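Local atomic coordinates of muscarinic toxin-like protein 3 homolog (PDB entry 3HH7), a protein that is a homodimeric three-finger neurotoxin of king cobra venom that probably inhibits nicotinic acetylcholine receptors of the postsynaptic membrane. Residues K2-Q7 / E12-C17; P46-T49 / Y54-C57. All blocks are in the same frame, centred on the assembly; numbering follows the deposited sequence.

Contact 1: K2-Q7 / E12-C17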
ATOM      1  N   LYS A   2     -10.541   7.040  11.350  1.00 11.64           N
ATOM      2  CA  LYS A   2     -11.644   7.234  10.406  1.00 12.36           C
ATOM      3  C   LYS A   2     -11.101   7.061   8.990  1.00 10.87           C
ATOM      4  O   LYS A   2     -10.132   7.725   8.588  1.00  9.87           O
ATOM      5  CB  LYS A   2     -12.265   8.633  10.579  1.00 12.77           C
ATOM      6  CG  LYS A   2     -13.239   9.063   9.483  1.00 14.89           C
ATOM      7  CD  LYS A   2     -14.009  10.324   9.885  1.00 16.03           C
ATOM      8  CE  LYS A   2     -13.080  11.480  10.189  1.00 21.18           C
ATOM      9  NZ  LYS A   2     -13.839  12.746  10.454  1.00 22.33           N
ATOM     10  N   CYS A   3     -11.717   6.147   8.242  1.00 10.04           N
ATOM     11  CA  CYS A   3     -11.257   5.810   6.904  1.00  9.63           C
ATOM     12  C   CYS A   3     -12.367   6.034   5.904  1.00  9.47           C
ATOM     13  O   CYS A   3     -13.539   5.826   6.219  1.00  9.93           O
ATOM     14  CB  CYS A   3     -10.898   4.327   6.851  1.00  9.77           C
ATOM     15  SG  CYS A   3      -9.626   3.813   7.987  1.00  9.56           S
ATOM     16  N   TYR A   4     -11.998   6.389   4.676  1.00  9.23           N
ATOM     17  CA  TYR A   4     -12.954   6.286   3.581  1.00  9.68           C
ATOM     18  C   TYR A   4     -13.356   4.829   3.396  1.00  9.88           C
ATOM     19  O   TYR A   4     -12.539   3.924   3.601  1.00 10.18           O
ATOM     20  CB  TYR A   4     -12.361   6.809   2.282  1.00  9.95           C
ATOM     21  CG  TYR A   4     -12.179   8.303   2.268  1.00 11.26           C
ATOM     22  CD1 TYR A   4     -13.276   9.150   2.126  1.00 12.36           C
ATOM     23  CD2 TYR A   4     -10.916   8.868   2.396  1.00 10.80           C
ATOM     24  CE1 TYR A   4     -13.111  10.532   2.105  1.00 12.09           C
ATOM     25  CE2 TYR A   4     -10.748  10.240   2.390  1.00 11.76           C
ATOM     26  CZ  TYR A   4     -11.849  11.064   2.245  1.00 10.81           C
ATOM     27  OH  TYR A   4     -11.661  12.429   2.227  1.00 13.55           O
ATOM     28  N   ASN A   5     -14.611   4.596   3.015  1.00 10.10           N
ATOM     29  CA  ASN A   5     -15.043   3.229   2.725  1.00 10.49           C
ATOM     30  C   ASN A   5     -15.879   3.073   1.470  1.00 10.52           C
ATOM     31  O   ASN A   5     -16.436   1.998   1.221  1.00 11.23           O
ATOM     32  CB  ASN A   5     -15.729   2.589   3.946  1.00 10.60           C
ATOM     33  CG  ASN A   5     -17.065   3.221   4.271  1.00 11.92           C
ATOM     34  OD1 ASN A   5     -17.333   4.355   3.882  1.00 12.36           O
ATOM     35  ND2 ASN A   5     -17.909   2.494   5.002  1.00 14.95           N
ATOM     36  N   HIS A   6     -15.942   4.135   0.669  1.00 10.93           N
ATOM     37  CA  HIS A   6     -16.698   4.087  -0.580  1.00 11.09           C
ATOM     38  C   HIS A   6     -15.974   3.284  -1.656  1.00 11.05           C
ATOM     39  O   HIS A   6     -14.739   3.271  -1.730  1.00 11.38           O
ATOM     40  CB  HIS A   6     -17.046   5.495  -1.081  1.00 11.55           C
ATOM     41  CG  HIS A   6     -15.859   6.351  -1.374  1.00 11.75           C
ATOM     42  ND1 HIS A   6     -14.992   6.776  -0.388  1.00 11.51           N
ATOM     43  CD2 HIS A   6     -15.414   6.897  -2.532  1.00 11.29           C
ATOM     44  CE1 HIS A   6     -14.048   7.520  -0.934  1.00 11.08           C
ATOM     45  NE2 HIS A   6     -14.283   7.616  -2.230  1.00 10.97           N
ATOM     46  N   GLN A   7     -16.764   2.592  -2.471  1.00 11.56           N
ATOM     47  CA  GLN A   7     -16.248   1.811  -3.584  1.00 12.57           C
ATOM     48  C   GLN A   7     -16.043   2.642  -4.837  1.00 13.25           C
ATOM     49  O   GLN A   7     -16.905   3.431  -5.222  1.00 14.04           O
ATOM     50  CB  GLN A   7     -17.271   0.752  -4.022  1.00 12.41           C
ATOM     51  CG  GLN A   7     -17.638  -0.274  -2.979  1.00 14.17           C
ATOM     52  CD  GLN A   7     -19.013  -0.840  -3.235  1.00 17.46           C
ATOM     53  OE1 GLN A   7     -20.014  -0.140  -3.093  1.00 20.41           O
ATOM     54  NE2 GLN A   7     -19.075  -2.103  -3.628  1.00 18.11           N
ATOM     55  N   GLU A  12     -18.171   9.812  -1.805  1.00 16.38           N
ATOM     56  CA  GLU A  12     -17.363   9.566  -0.608  1.00 16.73           C
ATOM     57  C   GLU A  12     -18.207   9.220   0.609  1.00 16.47           C
ATOM     58  O   GLU A  12     -19.208   9.893   0.897  1.00 16.75           O
ATOM     59  CB  GLU A  12     -16.552  10.805  -0.249  1.00 17.15           C
ATOM     60  CG  GLU A  12     -15.324  11.098  -1.072  1.00 19.25           C
ATOM     61  CD  GLU A  12     -14.536  12.254  -0.452  1.00 19.54           C
ATOM     62  OE1 GLU A  12     -15.072  12.907   0.467  1.00 24.33           O
ATOM     63  OE2 GLU A  12     -13.390  12.499  -0.866  1.00 25.88           O
ATOM     64  N   THR A  13     -17.795   8.185   1.326  1.00 15.03           N
ATOM     65  CA  THR A  13     -18.350   7.867   2.637  1.00 14.56           C
ATOM     66  C   THR A  13     -17.217   7.474   3.563  1.00 14.41           C
ATOM     67  O   THR A  13     -16.141   7.080   3.103  1.00 12.78           O
ATOM     68  CB  THR A  13     -19.403   6.736   2.582  1.00 14.75           C
ATOM     69  OG1 THR A  13     -18.808   5.539   2.069  1.00 14.49           O
ATOM     70  CG2 THR A  13     -20.571   7.140   1.678  1.00 14.75           C
ATOM     71  N   THR A  14     -17.450   7.610   4.868  1.00 14.60           N
ATOM     72  CA  THR A  14     -16.447   7.194   5.839  1.00 15.01           C
ATOM     73  C   THR A  14     -17.021   6.264   6.891  1.00 15.28           C
ATOM     74  O   THR A  14     -18.245   6.150   7.072  1.00 15.38           O
ATOM     75  CB  THR A  14     -15.759   8.386   6.527  1.00 15.71           C
ATOM     76  OG1 THR A  14     -16.742   9.177   7.198  1.00 17.71           O
ATOM     77  CG2 THR A  14     -15.014   9.247   5.524  1.00 15.07           C
ATOM     78  N   GLU A  15     -16.118   5.575   7.568  1.00 14.53           N
ATOM     79  CA  GLU A  15     -16.486   4.761   8.702  1.00 15.64           C
ATOM     80  C   GLU A  15     -15.447   4.949   9.782  1.00 15.26           C
ATOM     81  O   GLU A  15     -14.274   5.233   9.496  1.00 14.20           O
ATOM     82  CB  GLU A  15     -16.601   3.290   8.320  1.00 15.60           C
ATOM     83  CG  GLU A  15     -15.301   2.658   7.887  1.00 16.41           C
ATOM     84  CD  GLU A  15     -15.452   1.211   7.445  1.00 18.06           C
ATOM     85  OE1 GLU A  15     -16.537   0.622   7.653  1.00 22.50           O
ATOM     86  OE2 GLU A  15     -14.478   0.674   6.881  1.00 20.26           O
ATOM     87  N   ILE A  16     -15.888   4.806  11.025  1.00 15.44           N
ATOM     88  CA  ILE A  16     -14.998   4.853  12.159  1.00 16.68           C
ATOM     89  C   ILE A  16     -14.611   3.413  12.481  1.00 17.17           C
ATOM     90  O   ILE A  16     -15.471   2.560  12.683  1.00 16.91           O
ATOM     91  CB  ILE A  16     -15.676   5.545  13.375  1.00 16.52           C
ATOM     92  CG1 ILE A  16     -16.114   6.970  12.982  1.00 17.30           C
ATOM     93  CG2 ILE A  16     -14.744   5.491  14.588  1.00 16.90           C
ATOM     94  CD1 ILE A  16     -16.876   7.768  14.064  1.00 18.73           C
ATOM     95  N   CYS A  17     -13.311   3.138  12.520  1.00 18.12           N
ATOM     96  CA  CYS A  17     -12.837   1.774  12.756  1.00 19.50           C
ATOM     97  C   CYS A  17     -13.111   1.325  14.199  1.00 21.78           C
ATOM     98  O   CYS A  17     -13.133   2.166  15.101  1.00 22.30           O
ATOM     99  CB  CYS A  17     -11.356   1.654  12.425  1.00 18.63           C
ATOM    100  SG  CYS A  17     -10.882   2.293  10.782  1.00 14.93           S
TER

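Contact 2: P46-T49 / Y54-C57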
ATOM      1  N   PRO A  46      -4.175  -5.662   2.938  1.00  9.44           N
ATOM      2  CA  PRO A  46      -4.537  -6.700   1.956  1.00  9.56           C
ATOM      3  C   PRO A  46      -3.368  -7.131   1.073  1.00  9.67           C
ATOM      4  O   PRO A  46      -2.522  -6.324   0.737  1.00  9.61           O
ATOM      5  CB  PRO A  46      -5.638  -6.031   1.102  1.00  9.89           C
ATOM      6  CG  PRO A  46      -6.153  -4.928   1.926  1.00 10.90           C
ATOM      7  CD  PRO A  46      -5.006  -4.452   2.787  1.00  9.66           C
ATOM      8  N   GLU A  47      -3.325  -8.413   0.718  1.00  9.72           N
ATOM      9  CA  GLU A  47      -2.391  -8.883  -0.286  1.00  9.99           C
ATOM     10  C   GLU A  47      -2.656  -8.195  -1.632  1.00  9.12           C
ATOM     11  O   GLU A  47      -3.804  -7.847  -1.954  1.00 10.11           O
ATOM     12  CB  GLU A  47      -2.512 -10.403  -0.442  1.00  9.14           C
ATOM     13  CG  GLU A  47      -1.541 -11.026  -1.423  1.00 10.10           C
ATOM     14  CD  GLU A  47      -0.098 -10.762  -1.051  1.00 11.13           C
ATOM     15  OE1 GLU A  47       0.517 -11.624  -0.394  1.00 12.22           O
ATOM     16  OE2 GLU A  47       0.455  -9.684  -1.396  1.00  9.93           O
ATOM     17  N   LEU A  48      -1.591  -7.987  -2.405  1.00  9.84           N
ATOM     18  CA  LEU A  48      -1.757  -7.565  -3.783  1.00  9.96           C
ATOM     19  C   LEU A  48      -1.823  -8.815  -4.660  1.00 11.21           C
ATOM     20  O   LEU A  48      -0.816  -9.489  -4.885  1.00 12.19           O
ATOM     21  CB  LEU A  48      -0.636  -6.617  -4.246  1.00  9.85           C
ATOM     22  CG  LEU A  48      -0.802  -6.104  -5.681  1.00  9.51           C
ATOM     23  CD1 LEU A  48      -2.004  -5.177  -5.750  1.00 10.97           C
ATOM     24  CD2 LEU A  48       0.464  -5.392  -6.175  1.00 10.25           C
ATOM     25  N   THR A  49      -3.026  -9.109  -5.133  1.00 12.33           N
ATOM     26  CA  THR A  49      -3.286 -10.309  -5.935  1.00 14.02           C
ATOM     27  C   THR A  49      -2.869 -10.074  -7.390  1.00 14.22           C
ATOM     28  O   THR A  49      -2.644  -8.930  -7.788  1.00 13.61           O
ATOM     29  CB  THR A  49      -4.781 -10.713  -5.860  1.00 14.32           C
ATOM     30  OG1 THR A  49      -5.581  -9.683  -6.446  1.00 17.56           O
ATOM     31  CG2 THR A  49      -5.208 -10.927  -4.419  1.00 15.72           C
ATOM     32  N   TYR A  54      -2.803  -1.856  -7.270  1.00  8.57           N
ATOM     33  CA  TYR A  54      -2.079  -1.469  -6.068  1.00  7.85           C
ATOM     34  C   TYR A  54      -2.899  -1.728  -4.829  1.00  7.65           C
ATOM     35  O   TYR A  54      -4.124  -1.891  -4.897  1.00  6.62           O
ATOM     36  CB  TYR A  54      -1.628   0.021  -6.130  1.00  7.39           C
ATOM     37  CG  TYR A  54      -2.758   1.023  -6.098  1.00  7.96           C
ATOM     38  CD1 TYR A  54      -3.401   1.343  -4.906  1.00  8.90           C
ATOM     39  CD2 TYR A  54      -3.165   1.665  -7.261  1.00  7.91           C
ATOM     40  CE1 TYR A  54      -4.457   2.263  -4.864  1.00  7.93           C
ATOM     41  CE2 TYR A  54      -4.200   2.600  -7.238  1.00  9.49           C
ATOM     42  CZ  TYR A  54      -4.837   2.892  -6.037  1.00  8.57           C
ATOM     43  OH  TYR A  54      -5.883   3.791  -6.017  1.00 10.01           O
ATOM     44  N   VAL A  55      -2.187  -1.800  -3.705  1.00  7.12           N
ATOM     45  CA  VAL A  55      -2.777  -1.777  -2.383  1.00  7.38           C
ATOM     46  C   VAL A  55      -2.031  -0.692  -1.600  1.00  6.88           C
ATOM     47  O   VAL A  55      -0.796  -0.600  -1.661  1.00  7.13           O
ATOM     48  CB  VAL A  55      -2.611  -3.129  -1.638  1.00  7.49           C
ATOM     49  CG1 VAL A  55      -3.027  -2.992  -0.172  1.00  9.16           C
ATOM     50  CG2 VAL A  55      -3.485  -4.199  -2.271  1.00  8.78           C
ATOM     51  N   TYR A  56      -2.785   0.130  -0.880  1.00  7.23           N
ATOM     52  CA  TYR A  56      -2.213   1.173  -0.051  1.00  6.84           C
ATOM     53  C   TYR A  56      -2.818   1.093   1.328  1.00  7.11           C
ATOM     54  O   TYR A  56      -4.054   1.068   1.460  1.00  7.31           O
ATOM     55  CB  TYR A  56      -2.498   2.548  -0.674  1.00  6.98           C
ATOM     56  CG  TYR A  56      -1.943   3.720   0.108  1.00  8.60           C
ATOM     57  CD1 TYR A  56      -0.583   3.806   0.419  1.00  8.83           C
ATOM     58  CD2 TYR A  56      -2.778   4.746   0.509  1.00  9.11           C
ATOM     59  CE1 TYR A  56      -0.069   4.899   1.135  1.00 11.25           C
ATOM     60  CE2 TYR A  56      -2.288   5.833   1.216  1.00 10.98           C
ATOM     61  CZ  TYR A  56      -0.938   5.912   1.513  1.00 11.24           C
ATOM     62  OH  TYR A  56      -0.483   7.015   2.217  1.00 12.50           O
ATOM     63  N   CYS A  57      -1.962   1.030   2.347  1.00  6.74           N
ATOM     64  CA  CYS A  57      -2.378   0.906   3.740  1.00  7.62           C
ATOM     65  C   CYS A  57      -1.754   2.048   4.510  1.00  8.12           C
ATOM     66  O   CYS A  57      -0.561   2.269   4.404  1.00  8.86           O
ATOM     67  CB  CYS A  57      -1.947  -0.445   4.340  1.00  7.83           C
ATOM     68  SG  CYS A  57      -2.762  -1.819   3.515  1.00  8.62           S
TER

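Contact 1: K2-Q7 / E12-C17
Strands 2-4 and 14-16 run antiparallel at 152°, and Cys3 and Glu15 form their hydrogen-bonded pair: Cys3 N donates to Glu15 O at 3.0 Å and Glu15 N to Cys3 O at 2.9 Å. Beyond the strand ends Asn5 N still bonds to Thr13 O at 2.9 Å. In the non-hydrogen-bonded pair Lys2-Ile16, both side chains rise from one face of the sheet; the aliphatic part of Lys2 slants over Thr14, with CG 3.9 Å from Thr14 CB. Cys3 and Glu15 project from the other face. There Cys3 SG lies 3.4 Å from Cys17 SG without being bonded to it: Cys3 forms its disulfide with Cys24, and Cys17 with Cys41. Such adjoining disulfides belong to the cystine-rich hub of the three-finger fold, from which this hairpin extends as the first finger. Glu15 suits its strand edge because its extended chain carries OE2 to a hydrogen bond with the backbone N of Cys41. Toward the fingertip, His6 is laid flat against Glu12, whose CA sits 3.6 Å above the centre of the imidazole in a CH-pi contact. A chi1 of 61° sets His6 CG between the backbone N and the carbonyl carbon, and so swings the ring toward 12-17. The Glu12 carboxylate, its plane turned 52° from the Tyr4 ring, brings CD to 3.4 Å from Tyr4 CE1, while OE2 accepts a hydrogen bond from NE2 of Gln65, the C-terminal residue.

Contact 2: P46-T49 / Y54-C57
Val55 reaches from its strand toward the extended chain of 46-49, and its branched side chain divides the work of meeting it. CB lies 4.0 Å from Pro46 O, and both branches also pass near this carbonyl. From there CG1, anti to the backbone N at a chi1 of 170°, passes Pro46 O at 3.5 Å and meets the proline ring at CD, 3.8 Å away. The other branch, CG2, turns to Glu47 O at 3.7 Å and comes within 3.9 Å of Leu48 CD1. A short, forked aliphatic chain suits this position, since it can touch proline and leucine at once. The contact closes the third finger of the three-finger fold: strand 52-58 pairs with strand 23-31 on one edge, and on the other forms an antiparallel ladder with a strand of the second subunit, so that the sheet continues through the dimer. Pro46 CD also rests 3.5 Å from Cys57 SG, whose disulfide to Cys45 ties the residue just before the proline to this strand. Leu48 CD1 additionally touches the backbone of Tyr54, 3.7 Å from its C, and the leucine packs against Phe23 of the second subunit. The CB of Glu47 is directed away from 54-57; its OE2 takes a hydrogen bond from Leu48 N and another from Cys45 N of the second subunit, while OE1 bonds to Thr44 OG1 of that subunit.

From the N terminus the chain enters contact 1 almost at once, turns through four residues and returns, closing the first finger. It then runs out and back as strands 23-31 and 34-42, the central finger, before contact 2 closes the third finger across another four-residue gap. The two loops follow in series, neither nested nor crossed, with centres about 17 Å apart on opposite sides of the chain's centre and nearest atoms about 9 Å apart. The central finger lies between them in sequence and is tied to both: disulfides run from 2-7 and 12-17 to Cys24 and Cys41, whereas 54-57 pairs with strand 23-31 directly. Residues of contact 2 also meet the second subunit, whereas no other chain of the assembly touches the segments of contact 1.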